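Long-range contact in D-isomer specific 2-hydroxyacid dehydrogenase family protein (Desulfovibrio vulgaris, PDB 5TX7), which probably catalyses the NAD-dependent interconversion of D-2-hydroxyacids and 2-oxoacids: residues G15-A20 with A290-R295. Numbering follows the deposited sequence.
Sequences GDISWA and ASRTAR
The guanidinium of Arg295 takes the carboxylate of Asp16 at one edge and the carbonyl oxygen of Ala290 at another; the carboxylate lies nearly coplanar with it, the planes 12° apart. This is a bidentate, end-on salt bridge, tying the loop after strand 3-6 to the start of helix 292-310, the long helix that follows the Rossmann-type NAD-binding sheet and returns to the N-terminal domain. Arg295 NH1 donates to Asp16 OD1 over 2.9 Å and Arg295 NH2 to Asp16 OD2 over 3.0 Å, both oxygens using syn lone pairs. NE of Arg295 reaches back to Ala290 O, in the guanidinium plane but above the carbonyl plane, so bonds at its edges from Asp16 and Ala290 O hold the group flat, and NH1 has a second acceptor in Leu12 O. Beside the bridge, Ile17 sends CG2 against CG of Arg292 at 3.7 Å and lays CD1 near the backbone O of Arg295. The Arg292 chain, bent at chi3 (51°), passes Asp16 O with its CD and ends in a salt bridge from NH2 to Glu144 OE1 of the second subunit, placing this contact beside the dimer interface. A water donates to Asp16 O and accepts from Arg292 NH1, its oxygen 3.3 Å from that nitrogen.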
loop_
_atom_site.group_PDB
_atom_site.type_symbol
_atom_site.label_atom_id
_atom_site.label_comp_id
_atom_site.label_asym_id
_atom_site.label_seq_id
_atom_site.Cartn_x
_atom_site.Cartn_y
_atom_site.Cartn_z
ATOM N N GLY A 15 11.877 -21.713 -4.584
ATOM C CA GLY A 15 11.834 -21.941 -6.020
ATOM C C GLY A 15 11.805 -20.703 -6.910
ATOM O O GLY A 15 11.691 -20.842 -8.129
ATOM N N ASP A 16 11.903 -19.500 -6.332
ATOM C CA ASP A 16 11.780 -18.264 -7.123
ATOM C C ASP A 16 13.053 -17.435 -7.249
ATOM O O ASP A 16 13.058 -16.439 -7.945
ATOM C CB ASP A 16 10.608 -17.399 -6.633
ATOM C CG ASP A 16 10.740 -16.946 -5.178
ATOM O OD1 ASP A 16 11.725 -17.256 -4.492
ATOM O OD2 ASP A 16 9.808 -16.290 -4.692
ATOM N N ILE A 17 14.117 -17.827 -6.558
ATOM C CA ILE A 17 15.433 -17.228 -6.713
ATOM C C ILE A 17 16.406 -18.385 -6.978
ATOM O O ILE A 17 15.971 -19.465 -7.348
ATOM C CB ILE A 17 15.820 -16.309 -5.520
ATOM C CG1 ILE A 17 15.922 -17.073 -4.195
ATOM C CG2 ILE A 17 14.800 -15.207 -5.396
ATOM C CD1 ILE A 17 16.475 -16.264 -3.052
ATOM N N SER A 18 17.700 -18.147 -6.825
ATOM C CA SER A 18 18.729 -19.089 -7.237
ATOM C C SER A 18 19.805 -19.240 -6.165
ATOM O O SER A 18 20.249 -18.253 -5.587
ATOM C CB SER A 18 19.382 -18.585 -8.521
ATOM O OG SER A 18 20.428 -19.447 -8.921
ATOM N N TRP A 19 20.216 -20.485 -5.925
ATOM C CA TRP A 19 21.367 -20.781 -5.066
ATOM C C TRP A 19 22.698 -20.593 -5.817
ATOM O O TRP A 19 23.757 -20.755 -5.221
ATOM C CB TRP A 19 21.283 -22.217 -4.524
ATOM C CG TRP A 19 20.188 -22.413 -3.576
ATOM C CD1 TRP A 19 18.955 -22.927 -3.842
ATOM C CD2 TRP A 19 20.195 -22.082 -2.193
ATOM N NE1 TRP A 19 18.188 -22.932 -2.705
ATOM C CE2 TRP A 19 18.930 -22.424 -1.672
ATOM C CE3 TRP A 19 21.154 -21.524 -1.330
ATOM C CZ2 TRP A 19 18.594 -22.227 -0.333
ATOM C CZ3 TRP A 19 20.818 -21.325 0.007
ATOM C CH2 TRP A 19 19.536 -21.674 0.484
ATOM N N ALA A 20 22.654 -20.252 -7.104
ATOM C CA ALA A 20 23.874 -20.157 -7.921
ATOM C C ALA A 20 25.068 -19.418 -7.274
ATOM O O ALA A 20 26.204 -19.894 -7.381
ATOM C CB ALA A 20 23.560 -19.566 -9.289
ATOM N N ALA A 290 10.379 -10.558 3.654
ATOM C CA ALA A 290 10.452 -11.671 2.697
ATOM C C ALA A 290 10.148 -11.359 1.241
ATOM O O ALA A 290 9.749 -12.267 0.501
ATOM C CB ALA A 290 9.540 -12.776 3.176
ATOM N N SER A 291 10.347 -10.118 0.789
ATOM C CA SER A 291 10.147 -9.829 -0.630
ATOM C C SER A 291 11.180 -10.600 -1.464
ATOM O O SER A 291 12.281 -10.896 -0.980
ATOM C CB SER A 291 10.275 -8.346 -0.937
ATOM O OG SER A 291 11.640 -7.945 -0.875
ATOM N N ARG A 292 10.830 -10.913 -2.709
ATOM C CA ARG A 292 11.757 -11.624 -3.576
ATOM C C ARG A 292 13.085 -10.861 -3.746
ATOM O O ARG A 292 14.134 -11.478 -3.798
ATOM C CB ARG A 292 11.135 -11.933 -4.934
ATOM C CG ARG A 292 12.031 -12.801 -5.810
ATOM C CD ARG A 292 11.292 -13.659 -6.802
ATOM N NE ARG A 292 10.369 -12.840 -7.532
ATOM C CZ ARG A 292 10.730 -11.974 -8.474
ATOM N NH1 ARG A 292 12.020 -11.821 -8.836
ATOM N NH2 ARG A 292 9.780 -11.245 -9.063
ATOM N N THR A 293 13.024 -9.529 -3.814
ATOM C CA THR A 293 14.223 -8.693 -3.847
ATOM C C THR A 293 15.123 -8.837 -2.613
ATOM O O THR A 293 16.347 -8.919 -2.738
ATOM C CB THR A 293 13.835 -7.223 -4.015
ATOM O OG1 THR A 293 13.141 -7.080 -5.259
ATOM C CG2 THR A 293 15.054 -6.303 -4.008
ATOM N N ALA A 294 14.516 -8.845 -1.430
ATOM C CA ALA A 294 15.270 -8.941 -0.188
ATOM C C ALA A 294 15.944 -10.308 -0.041
ATOM O O ALA A 294 17.083 -10.399 0.386
ATOM C CB ALA A 294 14.364 -8.652 1.008
ATOM N N ARG A 295 15.229 -11.361 -0.406
ATOM C CA ARG A 295 15.772 -12.704 -0.360
ATOM C C ARG A 295 16.916 -12.888 -1.374
ATOM O O ARG A 295 17.919 -13.519 -1.082
ATOM C CB ARG A 295 14.642 -13.737 -0.522
ATOM C CG ARG A 295 13.744 -13.763 0.716
ATOM C CD ARG A 295 12.565 -14.723 0.677
ATOM N NE ARG A 295 11.561 -14.401 -0.330
ATOM C CZ ARG A 295 11.433 -14.974 -1.535
ATOM N NH1 ARG A 295 12.268 -15.908 -1.972
ATOM N NH2 ARG A 295 10.434 -14.592 -2.336
HETATM O O HOH W 1 14.436 -14.063 -8.895
#